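Local coordinates for possible adenyl cyclase-associated protein (PDB 2B0R), which probably sequesters actin monomers, as cyclase-associated proteins do, through a C-terminal domain built as a parallel beta-helix, at residues G69-K74 / E88-S93; C79-R84 / N98-I103; V140-S145 / M161-P166. All coordinates share one frame; numbering follows the deposited sequence.

Interaction 1: residues G69-K74 / E88-S93; sequences GSIKNK and EQKVNS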
ATOM      1  N   GLY A  69     -24.662   0.259  23.863  1.00 62.99           N
ATOM      2  CA  GLY A  69     -23.219   0.215  24.036  1.00 61.76           C
ATOM      3  C   GLY A  69     -22.701   1.434  24.767  1.00 63.43           C
ATOM      4  O   GLY A  69     -23.380   2.467  24.872  1.00 63.86           O
ATOM      5  N   SER A  70     -21.484   1.311  25.281  1.00 64.20           N
ATOM      6  CA  SER A  70     -20.822   2.393  26.018  1.00 62.55           C
ATOM      7  C   SER A  70     -19.336   2.397  25.652  1.00 62.83           C
ATOM      8  O   SER A  70     -18.896   1.586  24.818  1.00 64.03           O
ATOM      9  CB  SER A  70     -20.987   2.168  27.509  1.00 59.90           C
ATOM     10  OG  SER A  70     -20.387   0.935  27.873  1.00 60.07           O
ATOM     11  N   ILE A  71     -18.563   3.272  26.301  1.00 60.28           N
ATOM     12  CA  ILE A  71     -17.122   3.388  26.035  1.00 57.78           C
ATOM     13  C   ILE A  71     -16.300   2.155  26.429  1.00 59.37           C
ATOM     14  O   ILE A  71     -15.126   2.033  26.052  1.00 59.76           O
ATOM     15  CB  ILE A  71     -16.508   4.690  26.618  1.00 57.12           C
ATOM     16  CG1 ILE A  71     -16.482   4.649  28.167  1.00 57.77           C
ATOM     17  CG2 ILE A  71     -17.224   5.971  26.002  1.00 50.74           C
ATOM     18  CD1 ILE A  71     -15.468   5.659  28.821  1.00 57.35           C
ATOM     19  N   LYS A  72     -16.922   1.237  27.166  1.00 60.68           N
ATOM     20  CA  LYS A  72     -16.275  -0.023  27.568  1.00 64.21           C
ATOM     21  C   LYS A  72     -16.280  -1.053  26.447  1.00 62.70           C
ATOM     22  O   LYS A  72     -15.593  -2.067  26.533  1.00 64.65           O
ATOM     23  CB  LYS A  72     -16.981  -0.629  28.788  1.00 66.60           C
ATOM     24  CG  LYS A  72     -16.966   0.262  30.034  1.00 71.04           C
ATOM     25  CD  LYS A  72     -17.685  -0.398  31.203  1.00 70.75           C
ATOM     26  CE  LYS A  72     -17.887   0.601  32.319  1.00 72.76           C
ATOM     27  NZ  LYS A  72     -18.112  -0.123  33.588  1.00 73.65           N
ATOM     28  N   ASN A  73     -17.070  -0.798  25.410  1.00 60.60           N
ATOM     29  CA  ASN A  73     -17.307  -1.770  24.364  1.00 57.92           C
ATOM     30  C   ASN A  73     -16.512  -1.537  23.097  1.00 56.22           C
ATOM     31  O   ASN A  73     -16.122  -0.405  22.773  1.00 56.82           O
ATOM     32  CB  ASN A  73     -18.796  -1.802  24.004  1.00 61.37           C
ATOM     33  CG  ASN A  73     -19.650  -2.383  25.100  1.00 61.15           C
ATOM     34  OD1 ASN A  73     -20.520  -1.703  25.652  1.00 61.54           O
ATOM     35  ND2 ASN A  73     -19.407  -3.641  25.428  1.00 60.42           N
ATOM     36  N   LYS A  74     -16.305  -2.626  22.378  1.00 53.61           N
ATOM     37  CA  LYS A  74     -15.708  -2.615  21.066  1.00 55.02           C
ATOM     38  C   LYS A  74     -16.793  -3.010  20.074  1.00 54.26           C
ATOM     39  O   LYS A  74     -17.814  -3.574  20.458  1.00 54.26           O
ATOM     40  CB  LYS A  74     -14.543  -3.615  21.043  1.00 57.25           C
ATOM     41  CG  LYS A  74     -13.396  -3.191  21.939  1.00 60.16           C
ATOM     42  CD  LYS A  74     -12.336  -4.222  22.073  1.00 62.85           C
ATOM     43  CE  LYS A  74     -11.169  -3.645  22.891  1.00 68.42           C
ATOM     44  NZ  LYS A  74     -10.132  -4.657  23.318  1.00 68.52           N
ATOM     45  N   GLU A  88     -24.679   3.913  17.213  1.00 58.30           N
ATOM     46  CA  GLU A  88     -25.234   5.096  17.865  1.00 57.69           C
ATOM     47  C   GLU A  88     -24.356   5.610  18.991  1.00 57.06           C
ATOM     48  O   GLU A  88     -24.144   6.811  19.119  1.00 55.49           O
ATOM     49  CB  GLU A  88     -26.650   4.839  18.347  1.00 60.00           C
ATOM     50  CG  GLU A  88     -27.607   4.667  17.186  1.00 66.68           C
ATOM     51  CD  GLU A  88     -29.083   4.990  17.505  1.00 67.82           C
ATOM     52  OE1 GLU A  88     -29.536   4.835  18.678  1.00 67.41           O
ATOM     53  OE2 GLU A  88     -29.779   5.377  16.542  1.00 66.23           O
ATOM     54  N   GLN A  89     -23.845   4.701  19.809  1.00 56.15           N
ATOM     55  CA  GLN A  89     -23.074   5.106  20.951  1.00 54.42           C
ATOM     56  C   GLN A  89     -21.611   5.304  20.604  1.00 55.24           C
ATOM     57  O   GLN A  89     -21.067   4.672  19.679  1.00 54.78           O
ATOM     58  CB  GLN A  89     -23.192   4.073  22.073  1.00 54.95           C
ATOM     59  CG  GLN A  89     -24.610   3.740  22.507  1.00 56.69           C
ATOM     60  CD  GLN A  89     -25.401   4.948  22.919  1.00 55.96           C
ATOM     61  OE1 GLN A  89     -24.939   5.774  23.692  1.00 59.37           O
ATOM     62  NE2 GLN A  89     -26.603   5.055  22.402  1.00 55.59           N
ATOM     63  N   LYS A  90     -20.985   6.209  21.349  1.00 56.49           N
ATOM     64  CA  LYS A  90     -19.541   6.251  21.451  1.00 55.88           C
ATOM     65  C   LYS A  90     -19.099   4.974  22.152  1.00 53.01           C
ATOM     66  O   LYS A  90     -19.632   4.592  23.203  1.00 52.80           O
ATOM     67  CB  LYS A  90     -19.073   7.496  22.213  1.00 55.79           C
ATOM     68  CG  LYS A  90     -17.598   7.798  22.059  1.00 55.43           C
ATOM     69  CD  LYS A  90     -17.270   9.202  22.488  1.00 53.98           C
ATOM     70  CE  LYS A  90     -15.782   9.393  22.615  1.00 53.90           C
ATOM     71  NZ  LYS A  90     -15.427  10.752  23.174  1.00 54.09           N
ATOM     72  N   VAL A  91     -18.150   4.302  21.523  1.00 49.45           N
ATOM     73  CA  VAL A  91     -17.604   3.051  22.018  1.00 46.60           C
ATOM     74  C   VAL A  91     -16.103   3.211  22.179  1.00 47.20           C
ATOM     75  O   VAL A  91     -15.526   4.257  21.818  1.00 44.29           O
ATOM     76  CB  VAL A  91     -17.890   1.908  21.021  1.00 44.05           C
ATOM     77  CG1 VAL A  91     -19.353   1.542  21.052  1.00 44.28           C
ATOM     78  CG2 VAL A  91     -17.519   2.341  19.614  1.00 41.74           C
ATOM     79  N   ASN A  92     -15.454   2.171  22.684  1.00 49.04           N
ATOM     80  CA  ASN A  92     -14.011   2.229  22.842  1.00 50.84           C
ATOM     81  C   ASN A  92     -13.267   2.438  21.534  1.00 49.98           C
ATOM     82  O   ASN A  92     -12.422   3.341  21.406  1.00 52.33           O
ATOM     83  CB  ASN A  92     -13.474   0.968  23.512  1.00 51.57           C
ATOM     84  CG  ASN A  92     -12.041   1.126  23.920  1.00 50.31           C
ATOM     85  OD1 ASN A  92     -11.156   0.596  23.287  1.00 53.17           O
ATOM     86  ND2 ASN A  92     -11.808   1.920  24.933  1.00 49.01           N
ATOM     87  N   SER A  93     -13.585   1.576  20.580  1.00 47.62           N
ATOM     88  CA  SER A  93     -12.890   1.496  19.321  1.00 47.19           C
ATOM     89  C   SER A  93     -13.731   0.635  18.417  1.00 45.97           C
ATOM     90  O   SER A  93     -14.622  -0.081  18.874  1.00 48.94           O
ATOM     91  CB  SER A  93     -11.513   0.843  19.517  1.00 49.87           C
ATOM     92  OG  SER A  93     -11.649  -0.505  19.956  1.00 51.47           O
TER
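Asn92 sets its CB against two carbonyl oxygens of the neighbouring coil, 3.1 Å from Asn73 O and 3.2 Å from Ile71 O. The two segments are the same corner in consecutive coils of a parallel beta-helix, and they illustrate how such a fold can stack bends as well as strands. The corner at 69-74 is the more elaborate: Ser70 to Asn73 form a type I beta turn, and Asn73 OD1 receives the backbone N of Ser70 at 3.2 Å, in the carbonyl plane and on a lone pair. The amide is fixed at its other end too, since ND2 is bonded to Asp50 O in the preceding hairpin. With the turn held in this way, Asn73 O faces Val91 and Asn92, and the backbone N of Asn92 donates a hydrogen bond to it, 2.7 Å long. Beside this bond, Val91 CB sits 3.4 Å from Asn73 O, while Val91 CA directs its hydrogen at Ser70 O.

At the start of the corner, Gln89 covers the Gly69 carbonyl. A chi1 of -55° sets its CG 3.0 Å from Gly69 O, and the bend at chi2 turns the amide, whose NE2 bonds Ser67 O. The stack continues beyond the pair: Asn92 O accepts the hydroxyl of Ser111, in the same corner of the next coil. At the far end, where the chain leaves for the strands, Lys74 runs extended on the same face as Ser93, its CG 3.8 Å from Ser93 OG.

Interaction 2: residues C79-R84 / N98-I103; sequences CSQNSR and NCVGCI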
ATOM      1  N   CYS A  79     -17.132  -9.088   7.052  1.00 59.00           N
ATOM      2  CA  CYS A  79     -17.780  -9.755   5.915  1.00 59.21           C
ATOM      3  C   CYS A  79     -19.076  -9.149   5.450  1.00 58.02           C
ATOM      4  O   CYS A  79     -20.080  -9.821   5.352  1.00 62.46           O
ATOM      5  CB  CYS A  79     -17.995 -11.221   6.228  1.00 62.18           C
ATOM      6  SG  CYS A  79     -16.473 -11.968   6.578  1.00 72.34           S
ATOM      7  N   SER A  80     -19.065  -7.886   5.123  1.00 55.45           N
ATOM      8  CA  SER A  80     -20.288  -7.293   4.726  1.00 53.05           C
ATOM      9  C   SER A  80     -20.141  -6.561   3.399  1.00 54.83           C
ATOM     10  O   SER A  80     -19.027  -6.137   3.021  1.00 52.19           O
ATOM     11  CB  SER A  80     -20.755  -6.380   5.852  1.00 57.44           C
ATOM     12  OG  SER A  80     -20.838  -7.129   7.057  1.00 56.53           O
ATOM     13  N   GLN A  81     -21.278  -6.412   2.703  1.00 55.97           N
ATOM     14  CA  GLN A  81     -21.331  -5.828   1.370  1.00 55.19           C
ATOM     15  C   GLN A  81     -22.605  -5.043   1.167  1.00 57.36           C
ATOM     16  O   GLN A  81     -23.624  -5.388   1.701  1.00 60.03           O
ATOM     17  CB  GLN A  81     -21.227  -6.926   0.335  1.00 57.38           C
ATOM     18  CG  GLN A  81     -21.124  -6.427  -1.096  1.00 59.75           C
ATOM     19  CD  GLN A  81     -20.048  -7.138  -1.862  1.00 60.50           C
ATOM     20  OE1 GLN A  81     -19.929  -8.371  -1.808  1.00 63.91           O
ATOM     21  NE2 GLN A  81     -19.235  -6.366  -2.577  1.00 61.16           N
ATOM     22  N   ASN A  82     -22.525  -3.975   0.390  1.00 60.50           N
ATOM     23  CA  ASN A  82     -23.641  -3.063   0.166  1.00 64.65           C
ATOM     24  C   ASN A  82     -24.639  -2.929   1.310  1.00 65.46           C
ATOM     25  O   ASN A  82     -25.803  -3.298   1.167  1.00 70.06           O
ATOM     26  CB  ASN A  82     -24.387  -3.435  -1.116  1.00 71.02           C
ATOM     27  CG  ASN A  82     -23.458  -3.744  -2.273  1.00 75.70           C
ATOM     28  OD1 ASN A  82     -22.282  -3.334  -2.290  1.00 78.04           O
ATOM     29  ND2 ASN A  82     -23.980  -4.478  -3.256  1.00 77.37           N
ATOM     30  N   SER A  83     -24.199  -2.398   2.440  1.00 65.58           N
ATOM     31  CA  SER A  83     -25.125  -2.096   3.540  1.00 64.84           C
ATOM     32  C   SER A  83     -24.690  -0.862   4.310  1.00 63.97           C
ATOM     33  O   SER A  83     -23.498  -0.616   4.444  1.00 65.37           O
ATOM     34  CB  SER A  83     -25.217  -3.274   4.501  1.00 63.45           C
ATOM     35  OG  SER A  83     -24.968  -4.486   3.827  1.00 61.85           O
ATOM     36  N   ARG A  84     -25.666  -0.083   4.792  1.00 64.84           N
ATOM     37  CA  ARG A  84     -25.408   0.990   5.738  1.00 64.53           C
ATOM     38  C   ARG A  84     -25.345   0.340   7.131  1.00 61.85           C
ATOM     39  O   ARG A  84     -26.232  -0.439   7.501  1.00 63.87           O
ATOM     40  CB  ARG A  84     -26.473   2.137   5.648  1.00 66.83           C
ATOM     41  CG  ARG A  84     -25.920   3.591   6.085  1.00 68.77           C
ATOM     42  CD  ARG A  84     -26.910   4.855   5.921  1.00 69.16           C
ATOM     43  NE  ARG A  84     -26.180   6.157   5.776  1.00 71.63           N
ATOM     44  CZ  ARG A  84     -26.230   6.975   4.694  1.00 74.39           C
ATOM     45  NH1 ARG A  84     -27.012   6.672   3.645  1.00 73.10           N
ATOM     46  NH2 ARG A  84     -25.512   8.118   4.660  1.00 71.05           N
ATOM     47  N   ASN A  98     -12.801  -6.726   5.931  1.00 57.43           N
ATOM     48  CA  ASN A  98     -13.333  -7.453   4.800  1.00 58.83           C
ATOM     49  C   ASN A  98     -14.746  -6.975   4.466  1.00 57.95           C
ATOM     50  O   ASN A  98     -15.701  -7.750   4.474  1.00 61.19           O
ATOM     51  CB  ASN A  98     -13.299  -8.968   5.100  1.00 62.82           C
ATOM     52  CG  ASN A  98     -13.621  -9.810   3.880  1.00 65.46           C
ATOM     53  OD1 ASN A  98     -13.582  -9.319   2.754  1.00 65.16           O
ATOM     54  ND2 ASN A  98     -13.965 -11.084   4.102  1.00 64.62           N
ATOM     55  N   CYS A  99     -14.889  -5.691   4.206  1.00 53.52           N
ATOM     56  CA  CYS A  99     -16.184  -5.166   3.879  1.00 53.09           C
ATOM     57  C   CYS A  99     -16.098  -4.458   2.544  1.00 54.87           C
ATOM     58  O   CYS A  99     -15.042  -3.893   2.204  1.00 57.59           O
ATOM     59  CB  CYS A  99     -16.687  -4.248   4.997  1.00 56.43           C
ATOM     60  SG  CYS A  99     -17.090  -5.152   6.509  1.00 54.48           S
ATOM     61  N   VAL A 100     -17.177  -4.511   1.759  1.00 53.29           N
ATOM     62  CA  VAL A 100     -17.107  -4.010   0.404  1.00 51.91           C
ATOM     63  C   VAL A 100     -18.314  -3.182   0.027  1.00 49.98           C
ATOM     64  O   VAL A 100     -19.439  -3.610   0.169  1.00 49.64           O
ATOM     65  CB  VAL A 100     -16.863  -5.150  -0.620  1.00 54.59           C
ATOM     66  CG1 VAL A 100     -16.665  -4.575  -2.042  1.00 52.59           C
ATOM     67  CG2 VAL A 100     -15.609  -5.959  -0.240  1.00 55.48           C
ATOM     68  N   GLY A 101     -18.061  -1.980  -0.464  1.00 50.14           N
ATOM     69  CA  GLY A 101     -19.127  -1.044  -0.778  1.00 51.90           C
ATOM     70  C   GLY A 101     -20.061  -0.919   0.397  1.00 55.86           C
ATOM     71  O   GLY A 101     -21.271  -1.134   0.257  1.00 58.12           O
ATOM     72  N   CYS A 102     -19.502  -0.632   1.575  1.00 56.23           N
ATOM     73  CA  CYS A 102     -20.332  -0.381   2.763  1.00 56.99           C
ATOM     74  C   CYS A 102     -20.281   1.075   3.148  1.00 56.03           C
ATOM     75  O   CYS A 102     -19.374   1.794   2.710  1.00 58.36           O
ATOM     76  CB  CYS A 102     -19.889  -1.236   3.920  1.00 59.29           C
ATOM     77  SG  CYS A 102     -20.493  -2.891   3.773  1.00 60.94           S
ATOM     78  N   ILE A 103     -21.280   1.512   3.924  1.00 53.81           N
ATOM     79  CA  ILE A 103     -21.327   2.867   4.492  1.00 53.76           C
ATOM     80  C   ILE A 103     -21.489   2.725   5.973  1.00 54.26           C
ATOM     81  O   ILE A 103     -22.318   1.924   6.440  1.00 55.24           O
ATOM     82  CB  ILE A 103     -22.489   3.696   3.946  1.00 55.07           C
ATOM     83  CG1 ILE A 103     -22.350   3.881   2.422  1.00 56.24           C
ATOM     84  CG2 ILE A 103     -22.565   5.077   4.646  1.00 52.02           C
ATOM     85  CD1 ILE A 103     -23.654   4.339   1.725  1.00 56.64           C
TER
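Gln81 runs alongside Val100, both side chains pointing the same way. Its CB lies 3.8 Å from Val100 O; CG, placed opposite the backbone N by a chi1 of -174°, comes to 3.5 Å from the same oxygen. A bend at chi2 then turns CD toward Val100 CB, and NE2 ends next to the CG1 methyl. The amide has its polar partners in the N-terminal segment, which covers this corner: NE2 bonds Arg35 O and OE1 takes the backbone N of Val37.

The main chains of the pair follow the parallel ladder of a beta-helix, one coil upon the next. Val100 N donates to Ser80 O at 2.8 Å, and Val100 O in turn accepts Asn82 N. The ladder is then interrupted by matching bends at Asn82 and Gly101, both in left-handed backbone conformations, with Asn82 ND2 reaching Asn59 one coil back. It resumes on the second sheet, where Ile103 N bonds Ser83 O at 3.1 Å.

Two buried cysteines pack on Ser80 at the inside of the corner. Cys99 SG lies 3.9 Å from Ser80 CB, Cys102 SG is 3.6 Å from Ser80 O, and both cysteines also touch Ile121 of a following coil. Across the outer surface Arg84, extended from CG to NE, passes Ile103 at a slant; one face of its guanidinium rests on the CG2 methyl, 3.9 Å from NE.

Interaction 3: residues V140-S145 / M161-P166; sequences VNIYTS and MNLLFP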
ATOM      1  N   VAL A 140     -11.550   4.478   0.114  1.00 49.38           N
ATOM      2  CA  VAL A 140     -12.116   4.723   1.416  1.00 47.28           C
ATOM      3  C   VAL A 140     -12.261   6.208   1.572  1.00 47.09           C
ATOM      4  O   VAL A 140     -11.302   6.957   1.392  1.00 44.61           O
ATOM      5  CB  VAL A 140     -11.245   4.169   2.574  1.00 45.46           C
ATOM      6  CG1 VAL A 140     -11.842   4.586   3.930  1.00 43.21           C
ATOM      7  CG2 VAL A 140     -11.130   2.660   2.500  1.00 41.87           C
ATOM      8  N   ASN A 141     -13.478   6.631   1.885  1.00 48.84           N
ATOM      9  CA  ASN A 141     -13.786   8.025   2.138  1.00 47.47           C
ATOM     10  C   ASN A 141     -14.186   8.197   3.600  1.00 46.21           C
ATOM     11  O   ASN A 141     -15.052   7.481   4.138  1.00 45.39           O
ATOM     12  CB  ASN A 141     -14.910   8.504   1.214  1.00 49.94           C
ATOM     13  CG  ASN A 141     -14.399   9.034  -0.152  1.00 51.85           C
ATOM     14  OD1 ASN A 141     -13.323   8.686  -0.626  1.00 49.62           O
ATOM     15  ND2 ASN A 141     -15.219   9.873  -0.790  1.00 52.37           N
ATOM     16  N   ILE A 142     -13.544   9.156   4.239  1.00 46.05           N
ATOM     17  CA  ILE A 142     -13.753   9.424   5.648  1.00 45.78           C
ATOM     18  C   ILE A 142     -14.325  10.801   5.802  1.00 44.97           C
ATOM     19  O   ILE A 142     -13.680  11.780   5.417  1.00 44.94           O
ATOM     20  CB  ILE A 142     -12.417   9.304   6.434  1.00 42.40           C
ATOM     21  CG1 ILE A 142     -11.958   7.853   6.431  1.00 41.05           C
ATOM     22  CG2 ILE A 142     -12.611   9.741   7.842  1.00 41.02           C
ATOM     23  CD1 ILE A 142     -10.518   7.697   6.807  1.00 45.75           C
ATOM     24  N   TYR A 143     -15.539  10.872   6.353  1.00 47.87           N
ATOM     25  CA  TYR A 143     -16.243  12.153   6.569  1.00 52.15           C
ATOM     26  C   TYR A 143     -16.157  12.573   8.023  1.00 54.50           C
ATOM     27  O   TYR A 143     -16.619  11.843   8.917  1.00 56.43           O
ATOM     28  CB  TYR A 143     -17.709  12.073   6.130  1.00 53.75           C
ATOM     29  CG  TYR A 143     -17.889  11.714   4.663  1.00 55.68           C
ATOM     30  CD1 TYR A 143     -17.801  10.386   4.228  1.00 54.65           C
ATOM     31  CD2 TYR A 143     -18.138  12.693   3.715  1.00 54.22           C
ATOM     32  CE1 TYR A 143     -17.944  10.071   2.908  1.00 55.45           C
ATOM     33  CE2 TYR A 143     -18.297  12.372   2.379  1.00 53.13           C
ATOM     34  CZ  TYR A 143     -18.203  11.071   1.990  1.00 54.45           C
ATOM     35  OH  TYR A 143     -18.359  10.753   0.668  1.00 58.07           O
ATOM     36  N   THR A 144     -15.554  13.730   8.270  1.00 52.93           N
ATOM     37  CA  THR A 144     -15.303  14.126   9.639  1.00 55.96           C
ATOM     38  C   THR A 144     -16.390  15.057  10.115  1.00 57.80           C
ATOM     39  O   THR A 144     -17.022  15.710   9.311  1.00 61.18           O
ATOM     40  CB  THR A 144     -13.927  14.787   9.807  1.00 52.80           C
ATOM     41  OG1 THR A 144     -13.940  16.053   9.174  1.00 54.80           O
ATOM     42  CG2 THR A 144     -12.849  13.959   9.166  1.00 51.76           C
ATOM     43  N   SER A 145     -16.627  15.067  11.425  1.00 59.62           N
ATOM     44  CA  SER A 145     -17.446  16.069  12.092  1.00 59.08           C
ATOM     45  C   SER A 145     -16.614  17.331  12.251  1.00 63.56           C
ATOM     46  O   SER A 145     -15.405  17.260  12.251  1.00 63.79           O
ATOM     47  CB  SER A 145     -17.845  15.573  13.467  1.00 54.16           C
ATOM     48  OG  SER A 145     -16.702  15.499  14.317  1.00 51.33           O
ATOM     49  N   MET A 161      -7.623   6.965  -0.940  1.00 49.43           N
ATOM     50  CA  MET A 161      -8.095   7.345   0.364  1.00 46.06           C
ATOM     51  C   MET A 161      -8.334   8.841   0.397  1.00 44.42           C
ATOM     52  O   MET A 161      -7.419   9.630   0.063  1.00 43.55           O
ATOM     53  CB  MET A 161      -7.065   6.975   1.422  1.00 46.16           C
ATOM     54  CG  MET A 161      -6.738   5.501   1.530  1.00 45.89           C
ATOM     55  SD  MET A 161      -5.156   5.310   2.363  1.00 49.94           S
ATOM     56  CE  MET A 161      -4.070   6.003   1.117  1.00 36.67           C
ATOM     57  N   ASN A 162      -9.540   9.249   0.810  1.00 41.52           N
ATOM     58  CA  ASN A 162      -9.821  10.685   0.986  1.00 44.38           C
ATOM     59  C   ASN A 162     -10.341  11.053   2.346  1.00 47.53           C
ATOM     60  O   ASN A 162     -11.050  10.271   3.015  1.00 46.87           O
ATOM     61  CB  ASN A 162     -10.793  11.208  -0.065  1.00 45.24           C
ATOM     62  CG  ASN A 162     -10.373  10.857  -1.438  1.00 44.81           C
ATOM     63  OD1 ASN A 162      -9.355  11.353  -1.953  1.00 50.21           O
ATOM     64  ND2 ASN A 162     -11.099   9.965  -2.033  1.00 41.56           N
ATOM     65  N   LEU A 163      -9.955  12.253   2.754  1.00 50.40           N
ATOM     66  CA  LEU A 163     -10.501  12.883   3.914  1.00 51.88           C
ATOM     67  C   LEU A 163     -11.396  14.016   3.463  1.00 56.36           C
ATOM     68  O   LEU A 163     -11.060  14.770   2.518  1.00 55.38           O
ATOM     69  CB  LEU A 163      -9.400  13.412   4.782  1.00 49.70           C
ATOM     70  CG  LEU A 163      -8.981  12.469   5.894  1.00 49.58           C
ATOM     71  CD1 LEU A 163      -7.634  12.975   6.458  1.00 51.46           C
ATOM     72  CD2 LEU A 163     -10.034  12.412   6.994  1.00 47.32           C
ATOM     73  N   LEU A 164     -12.553  14.120   4.123  1.00 55.59           N
ATOM     74  CA  LEU A 164     -13.515  15.151   3.801  1.00 52.64           C
ATOM     75  C   LEU A 164     -14.004  15.879   5.041  1.00 53.94           C
ATOM     76  O   LEU A 164     -14.401  15.257   6.063  1.00 51.40           O
ATOM     77  CB  LEU A 164     -14.679  14.587   3.009  1.00 51.98           C
ATOM     78  CG  LEU A 164     -14.377  13.683   1.824  1.00 52.25           C
ATOM     79  CD1 LEU A 164     -14.582  12.247   2.263  1.00 51.55           C
ATOM     80  CD2 LEU A 164     -15.286  14.025   0.644  1.00 49.99           C
ATOM     81  N   PHE A 165     -13.973  17.204   4.922  1.00 53.35           N
ATOM     82  CA  PHE A 165     -14.240  18.129   6.015  1.00 53.18           C
ATOM     83  C   PHE A 165     -15.467  18.951   5.687  1.00 52.04           C
ATOM     84  O   PHE A 165     -15.578  19.458   4.565  1.00 53.42           O
ATOM     85  CB  PHE A 165     -13.019  19.030   6.245  1.00 50.09           C
ATOM     86  CG  PHE A 165     -11.773  18.259   6.499  1.00 53.59           C
ATOM     87  CD1 PHE A 165     -10.815  18.107   5.501  1.00 53.88           C
ATOM     88  CD2 PHE A 165     -11.575  17.620   7.715  1.00 54.83           C
ATOM     89  CE1 PHE A 165      -9.659  17.354   5.726  1.00 52.77           C
ATOM     90  CE2 PHE A 165     -10.416  16.858   7.949  1.00 55.47           C
ATOM     91  CZ  PHE A 165      -9.462  16.727   6.944  1.00 52.13           C
ATOM     92  N   PRO A 166     -16.371  19.125   6.671  1.00 50.29           N
ATOM     93  CA  PRO A 166     -17.663  19.755   6.398  1.00 49.80           C
ATOM     94  C   PRO A 166     -17.410  21.214   6.127  1.00 53.23           C
ATOM     95  O   PRO A 166     -16.659  21.878   6.876  1.00 52.43           O
ATOM     96  CB  PRO A 166     -18.447  19.584   7.708  1.00 49.40           C
ATOM     97  CG  PRO A 166     -17.602  18.667   8.590  1.00 50.98           C
ATOM     98  CD  PRO A 166     -16.195  18.813   8.099  1.00 49.14           C
TER
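The ring of Tyr143 carries Leu164 CD1 on one face, 3.7 Å from the centroid, a CH-pi contact over the centre. Trp173 also meets this tyrosine in an edge-to-face pairing. The two strands belong to the second sheet of a right-handed parallel beta-helix and pair in register, Val140 with Met161, Asn141 with Asn162, Ile142 with Leu163; side chains touch in the second and third of these pairs. The asparagine pair is the polar example. The amide planes stand 82° apart: the N-H of Asn162 ND2 lies in the plane of its own amide and meets Asn141 OD1 (2.9 Å, 172° at the hydrogen) tilted from the carbonyl plane of the acceptor. The Phe165 ring has Thr144 OG1 lying obliquely to it, 3.2 Å from CD2, and stacks with Tyr186 of the second subunit.

On the face opposite Tyr143 and the asparagines, Ile142 CG2 meets Leu163 CD2 at 3.8 Å. Isoleucine and leucine stand side by side here, in an apolar layer that Ile132 and, from the second subunit, Leu193 also touch. This part of the helix therefore contributes both to its own core and to the dimer.

Backbone bonds link the strands from Asn162 N and Val140 O at one end to Thr144 N and Leu164 O at the other. The last carbonyl is gripped twice: a chi1 of 70° turns Thr144 OG1 back between its own N and carbonyl carbon, and the hydroxyl donates to Leu164 O at 3.2 Å.

In the fold
All three contacts join successive coils of one beta-helix. Interactions 1 and 2 belong to the same two coils: strands 74-81 and 93-100 lead from the corner at 69-74/88-93 to that at 79-84/98-103, so the segments alternate along the chain and the contact centres lie about 21 Å apart. Interaction 3 comes later, in coils whose strands 140-143 and 161-166 share a sheet with strand 102-106, which begins in interaction 2. Its centre is about 17 Å from that of interaction 2, with nearest atoms about 7 Å apart, and about 21 Å from that of interaction 1. Of the three, interaction 3 is the one that meets the second subunit.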